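Local coordinates for thioredoxin reductase (Streptomyces clavuligerus, PDB 4NTD), which catalyses, as the FAD-containing flavoenzyme HlmI, the formation of disulfide bonds in natural products such as holomycin, at the interface of chains A and B. Coordinates in Å, arbitrary orientation; residue numbers count along the deposited sequence, not the author numbering. Chains: chain A/B, Thioredoxin reductase.

Contact 1: the interface of chains A and B. Residues chain A 40, 43-44, 47, 86, 90, 93; chain B 76-77.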
# COMPACT_ATOMS: atom_id res chain seq x y z
N ALA A 40 6.25 -9.63 -0.88
CA ALA A 40 5.58 -8.62 -1.70
C ALA A 40 6.19 -7.22 -1.50
O ALA A 40 6.25 -6.44 -2.45
CB ALA A 40 4.09 -8.59 -1.41
N LEU A 43 9.68 -7.22 -3.33
CA LEU A 43 9.46 -7.41 -4.76
C LEU A 43 8.88 -6.18 -5.44
O LEU A 43 9.33 -5.80 -6.52
CB LEU A 43 8.56 -8.63 -5.03
CG LEU A 43 9.22 -10.00 -4.88
CD1 LEU A 43 8.16 -11.09 -4.98
CD2 LEU A 43 10.32 -10.22 -5.91
N ASN A 44 7.88 -5.54 -4.83
CA ASN A 44 7.29 -4.36 -5.47
C ASN A 44 8.25 -3.16 -5.43
O ASN A 44 8.24 -2.33 -6.34
CB ASN A 44 5.91 -4.01 -4.89
CG ASN A 44 4.95 -3.48 -5.95
OD1 ASN A 44 3.79 -3.88 -6.01
ND2 ASN A 44 5.44 -2.58 -6.80
N LEU A 47 10.61 -3.94 -8.31
CA LEU A 47 9.92 -3.78 -9.59
C LEU A 47 9.98 -2.33 -10.07
O LEU A 47 10.36 -2.06 -11.21
CB LEU A 47 8.47 -4.26 -9.48
CG LEU A 47 7.56 -4.10 -10.70
CD1 LEU A 47 8.17 -4.74 -11.93
CD2 LEU A 47 6.18 -4.68 -10.42
N LEU A 86 2.14 -16.02 -6.46
CA LEU A 86 2.36 -14.57 -6.41
C LEU A 86 3.85 -14.26 -6.51
O LEU A 86 4.27 -13.41 -7.29
CB LEU A 86 1.81 -13.96 -5.11
CG LEU A 86 2.04 -12.45 -4.95
CD1 LEU A 86 1.15 -11.66 -5.90
CD2 LEU A 86 1.82 -11.99 -3.51
N GLY A 90 5.88 -12.46 -9.51
CA GLY A 90 6.61 -11.25 -9.15
C GLY A 90 8.10 -11.31 -9.45
O GLY A 90 8.67 -10.35 -9.97
N GLU A 93 8.65 -10.95 -13.20
CA GLU A 93 8.53 -9.54 -13.60
C GLU A 93 9.82 -8.79 -13.29
O GLU A 93 10.38 -8.12 -14.16
CB GLU A 93 7.36 -8.86 -12.87
CG GLU A 93 5.98 -9.33 -13.31
CD GLU A 93 4.85 -8.78 -12.46
OE1 GLU A 93 5.09 -8.36 -11.31
OE2 GLU A 93 3.70 -8.77 -12.95
N LEU B 76 2.61 -5.28 -8.52
CA LEU B 76 3.15 -6.64 -8.37
C LEU B 76 2.20 -7.72 -8.90
O LEU B 76 1.05 -7.80 -8.47
CB LEU B 76 3.50 -6.95 -6.91
CG LEU B 76 4.21 -8.28 -6.66
CD1 LEU B 76 5.61 -8.27 -7.26
CD2 LEU B 76 4.25 -8.59 -5.17
N SER B 77 2.72 -8.54 -9.81
CA SER B 77 1.99 -9.64 -10.47
C SER B 77 1.02 -9.21 -11.58
O SER B 77 0.47 -10.06 -12.27
CB SER B 77 1.28 -10.56 -9.46
OG SER B 77 -0.00 -10.08 -9.11

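Contact 2: the interface of chains A and B. Residues chain A 52, 316-317, 320-321, 324; chain B 164, 190, 193-194.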
# COMPACT_ATOMS: atom_id res chain seq x y z
N ALA A 52 12.89 1.93 -13.13
CA ALA A 52 13.58 3.22 -13.09
C ALA A 52 15.06 3.12 -13.51
O ALA A 52 15.82 4.08 -13.32
CB ALA A 52 13.45 3.85 -11.71
N ALA A 316 10.20 2.80 -3.20
CA ALA A 316 10.91 2.93 -4.48
C ALA A 316 10.78 4.34 -5.05
O ALA A 316 11.76 4.91 -5.53
CB ALA A 316 10.38 1.91 -5.47
N PHE A 317 9.57 4.88 -5.00
CA PHE A 317 9.26 6.24 -5.46
C PHE A 317 10.18 7.25 -4.75
O PHE A 317 10.90 8.01 -5.40
CB PHE A 317 7.78 6.55 -5.17
CG PHE A 317 7.23 7.77 -5.85
CD1 PHE A 317 6.22 7.65 -6.80
CD2 PHE A 317 7.67 9.05 -5.51
CE1 PHE A 317 5.69 8.76 -7.42
CE2 PHE A 317 7.14 10.17 -6.13
CZ PHE A 317 6.14 10.02 -7.08
N ASN A 320 14.20 6.51 -5.35
CA ASN A 320 14.68 6.97 -6.65
C ASN A 320 14.74 8.49 -6.74
O ASN A 320 15.70 9.04 -7.26
CB ASN A 320 13.81 6.43 -7.79
CG ASN A 320 14.32 6.89 -9.15
OD1 ASN A 320 15.39 6.48 -9.59
ND2 ASN A 320 13.56 7.75 -9.81
N HIS A 321 13.71 9.15 -6.21
CA HIS A 321 13.68 10.62 -6.18
C HIS A 321 14.90 11.20 -5.50
O HIS A 321 15.52 12.14 -5.99
CB HIS A 321 12.42 11.12 -5.48
CG HIS A 321 11.33 11.51 -6.43
ND1 HIS A 321 10.82 12.78 -6.49
CD2 HIS A 321 10.69 10.79 -7.39
CE1 HIS A 321 9.90 12.83 -7.43
NE2 HIS A 321 9.80 11.64 -7.99
N VAL A 324 18.13 10.70 -7.47
CA VAL A 324 18.24 11.74 -8.49
C VAL A 324 18.79 13.03 -7.87
O VAL A 324 19.69 13.65 -8.43
CB VAL A 324 16.89 12.02 -9.19
CG1 VAL A 324 16.97 13.27 -10.06
CG2 VAL A 324 16.46 10.82 -10.02
N TYR B 164 7.54 6.96 -13.46
CA TYR B 164 7.49 5.57 -12.96
C TYR B 164 6.53 4.74 -13.81
O TYR B 164 6.81 3.57 -14.11
CB TYR B 164 7.11 5.53 -11.47
CG TYR B 164 8.14 6.25 -10.64
CD1 TYR B 164 9.42 5.73 -10.49
CD2 TYR B 164 7.86 7.48 -10.05
CE1 TYR B 164 10.38 6.40 -9.76
CE2 TYR B 164 8.82 8.16 -9.31
CZ TYR B 164 10.08 7.60 -9.17
OH TYR B 164 11.05 8.25 -8.45
N LEU B 190 14.54 14.52 -13.28
CA LEU B 190 14.06 13.16 -13.00
C LEU B 190 14.06 12.29 -14.25
O LEU B 190 14.51 11.15 -14.22
CB LEU B 190 12.65 13.22 -12.38
CG LEU B 190 11.90 11.92 -12.10
CD1 LEU B 190 12.69 10.99 -11.19
CD2 LEU B 190 10.54 12.24 -11.50
N GLN B 193 17.03 10.20 -15.78
CA GLN B 193 17.29 8.83 -15.32
C GLN B 193 16.85 7.78 -16.36
O GLN B 193 17.36 6.66 -16.35
CB GLN B 193 16.59 8.60 -13.97
CG GLN B 193 16.74 7.21 -13.37
CD GLN B 193 18.18 6.75 -13.23
OE1 GLN B 193 19.10 7.57 -13.13
NE2 GLN B 193 18.38 5.44 -13.22
N TRP B 194 15.95 8.16 -17.27
CA TRP B 194 15.46 7.24 -18.31
C TRP B 194 16.00 7.49 -19.73
O TRP B 194 15.92 6.60 -20.58
CB TRP B 194 13.93 7.27 -18.35
CG TRP B 194 13.27 6.52 -17.24
CD1 TRP B 194 12.90 5.20 -17.24
CD2 TRP B 194 12.89 7.03 -15.95
NE1 TRP B 194 12.31 4.87 -16.05
CE2 TRP B 194 12.30 5.97 -15.23
CE3 TRP B 194 13.00 8.29 -15.34
CZ2 TRP B 194 11.81 6.13 -13.93
CZ3 TRP B 194 12.52 8.44 -14.04
CH2 TRP B 194 11.93 7.36 -13.35

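Contact 3: the interface of chains A and B. Residues chain A 52-54, 320, 327; chain B 193.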
# COMPACT_ATOMS: atom_id res chain seq x y z
N ALA A 52 12.89 1.93 -13.13
CA ALA A 52 13.58 3.22 -13.09
C ALA A 52 15.06 3.12 -13.51
O ALA A 52 15.82 4.08 -13.32
CB ALA A 52 13.45 3.85 -11.71
N ARG A 53 15.44 1.97 -14.06
CA ARG A 53 16.79 1.72 -14.58
C ARG A 53 17.87 1.79 -13.50
O ARG A 53 19.04 2.06 -13.79
CB ARG A 53 17.11 2.69 -15.73
CG ARG A 53 16.02 2.76 -16.79
CD ARG A 53 16.49 3.46 -18.05
NE ARG A 53 17.36 2.60 -18.86
CZ ARG A 53 18.05 3.03 -19.91
NH1 ARG A 53 18.00 4.30 -20.27
NH2 ARG A 53 18.81 2.18 -20.59
N ARG A 54 17.49 1.51 -12.25
CA ARG A 54 18.46 1.39 -11.16
C ARG A 54 18.91 -0.07 -11.12
O ARG A 54 18.11 -0.97 -11.38
CB ARG A 54 17.84 1.78 -9.82
CG ARG A 54 17.35 3.22 -9.75
CD ARG A 54 18.50 4.21 -9.88
NE ARG A 54 18.03 5.59 -9.74
CZ ARG A 54 18.79 6.67 -9.85
NH1 ARG A 54 20.09 6.57 -10.12
NH2 ARG A 54 18.24 7.87 -9.70
N ASN A 320 14.20 6.51 -5.35
CA ASN A 320 14.68 6.97 -6.65
C ASN A 320 14.74 8.49 -6.74
O ASN A 320 15.70 9.04 -7.26
CB ASN A 320 13.81 6.43 -7.79
CG ASN A 320 14.32 6.89 -9.15
OD1 ASN A 320 15.39 6.48 -9.59
ND2 ASN A 320 13.56 7.75 -9.81
N ASP A 327 22.38 12.44 -7.53
CA ASP A 327 22.97 12.43 -8.87
C ASP A 327 23.18 13.87 -9.38
O ASP A 327 24.24 14.20 -9.92
CB ASP A 327 22.09 11.65 -9.87
CG ASP A 327 22.06 10.15 -9.61
OD1 ASP A 327 23.02 9.60 -9.02
OD2 ASP A 327 21.06 9.50 -10.01
N GLN B 193 17.03 10.20 -15.78
CA GLN B 193 17.29 8.83 -15.32
C GLN B 193 16.85 7.78 -16.36
O GLN B 193 17.36 6.66 -16.35
CB GLN B 193 16.59 8.60 -13.97
CG GLN B 193 16.74 7.21 -13.37
CD GLN B 193 18.18 6.75 -13.23
OE1 GLN B 193 19.10 7.57 -13.13
NE2 GLN B 193 18.38 5.44 -13.22
O HOH W 1 19.57 10.19 -12.27
O HOH W 2 21.12 3.97 -14.21

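Contact 1: the interface of chains A and B
B:Leu76 inserts between two helices of chain A: helix 40-51, which begins within the Rossmann glycine loop at A:Ala40, and helix 83-96. Its CG lies anti to its own backbone N (chi1 -174°), which points both methyls into the groove. CD1 sits 3.7 Å from A:Leu43 CB and also packs on the bare CA of A:Gly90. CD2 rests on A:Ala40, 3.7 Å from its CA. A:Ala40 and A:Gly90, having little or no side chain, let the methyls come close to the two helix backbones. Two backbone N-H groups of chain B are caught by side chains. B:Leu76 N donates to A:Asn44 OD1 at 3.1 Å, meeting the amide oxygen from above the carbonyl plane. B:Ser77 N donates to A:Glu93 OE1 at 2.8 Å, on the syn side, tilted 23° out of the carboxylate plane. The extended A:Glu93 chain carries its acid to this point. An alanine here would probably leave the B:Ser77 N-H without this acceptor and the turn less firmly held. B:Ser77 OG donates back to B:Leu76 O, and its CB touches A:Leu86 CD1 at 3.7 Å. The chain B residues lie in a loop, set against paired helices of the partner's nucleotide-binding fold.

Contact 2: the interface of chains A and B
B:Tyr164, from the redox motif Cys-Pro-Tyr-Cys, reaches with its ring and hydroxyl onto helix 305-338 of chain A. Hydrogen bonds come first. A:Asn320 ND2 donates to B:Tyr164 OH at 2.9 Å. The bond is straight (166° at H) and lies in the amide plane, which stands nearly perpendicular to the phenol ring. The same hydroxyl can donate to the helix carbonyl A:Phe317 O, 3.1 Å away. Accepting one bond and giving another would fix the rotation of the O-H. Further along, B:Gln193 NE2 donates to A:Ala52 O at 2.9 Å, close to the amide plane and in the carbonyl plane.

Aromatic contact follows. The CD2-CE2 edge of B:Tyr164 tips towards one face of A:Phe317, with CE2 3.6 Å above the ring centre. The A:Phe317 CG is anti to its backbone N (chi1 -167°), which places the ring beside the tyrosine; chi2 (115°) turns its face towards it.

The rest is apolar packing. B:Leu190 splits its methyls: CD1 goes to A:Val324 CG2 at 4.0 Å, and CD2 to the imidazole of A:His321, 3.6 Å from NE2. A:Ala52 CA sits above the rim of the B:Trp194 indole, 3.5 Å from CZ2.

B:Tyr164 and A:His321 are both known glutathione-binding positions, though none is bound to this histidine's chain here. The site sets helices 163-166 and 184-191 of one chain against the long C-terminal helix of the other, with the loop after helix 184-191 meeting A:Ala52, just past helix 40-51.

Contact 3: the interface of chains A and B
B:Gln193 lays its amide against the guanidinium of A:Arg54, across the subunit boundary of this pyridine nucleotide-disulphide oxidoreductase. The two planes are 17° apart and stacked, with B:Gln193 CD 3.4 Å from A:Arg54 CZ. The amide oxygen OE1 lies over the face, towards the rim, where the probable positive charge would attract it. The glutamine chain bends at chi2 (54°), which lays its amide on this face while NE2 keeps its bond to A:Ala52 O.

Partners in its own chain fix the orientation of the A:Arg54 guanidinium. Its NE donates to A:Asn320 OD1 at 2.8 Å, nearly along the C=O axis. At the far end NH1 and NH2 both grip one oxygen of A:Asp327. NH1 forms the salt bridge to OD2 at 3.1 Å, on the syn lone pair. All of these acceptors sit close to the guanidinium plane, leaving a face for the glutamine.

Waters extend the contact at both ends of the amide. Water 1 bridges B:Gln193 OE1 and A:Asp327 OD2, 2.8 Å from each. Water 2 lies 2.9 Å from A:Arg53 O and also meets B:Gln193 NE2. The A:Arg53 side chain runs alongside the glutamine backbone, with CD 3.7 Å from B:Gln193 O.

Contacts 2 and 3 adjoin: the centres of their C-alpha atoms are about 4 Å apart, and they share A:Ala52, A:Asn320 and B:Gln193. Contact 1 lies about 18 Å from either. Helix 305-338 of chain A serves contacts 2 and 3. Helix 40-51 serves contact 1, and the residues just after it enter contacts 2 and 3, so this one segment ties all three together. The interface is two-fold symmetric, so every contact recurs with the chains exchanged. Contact 2 would help hold the redox-motif region of one subunit against its partner, and contact 1 pins a separate loop, in what is probably the biological dimer.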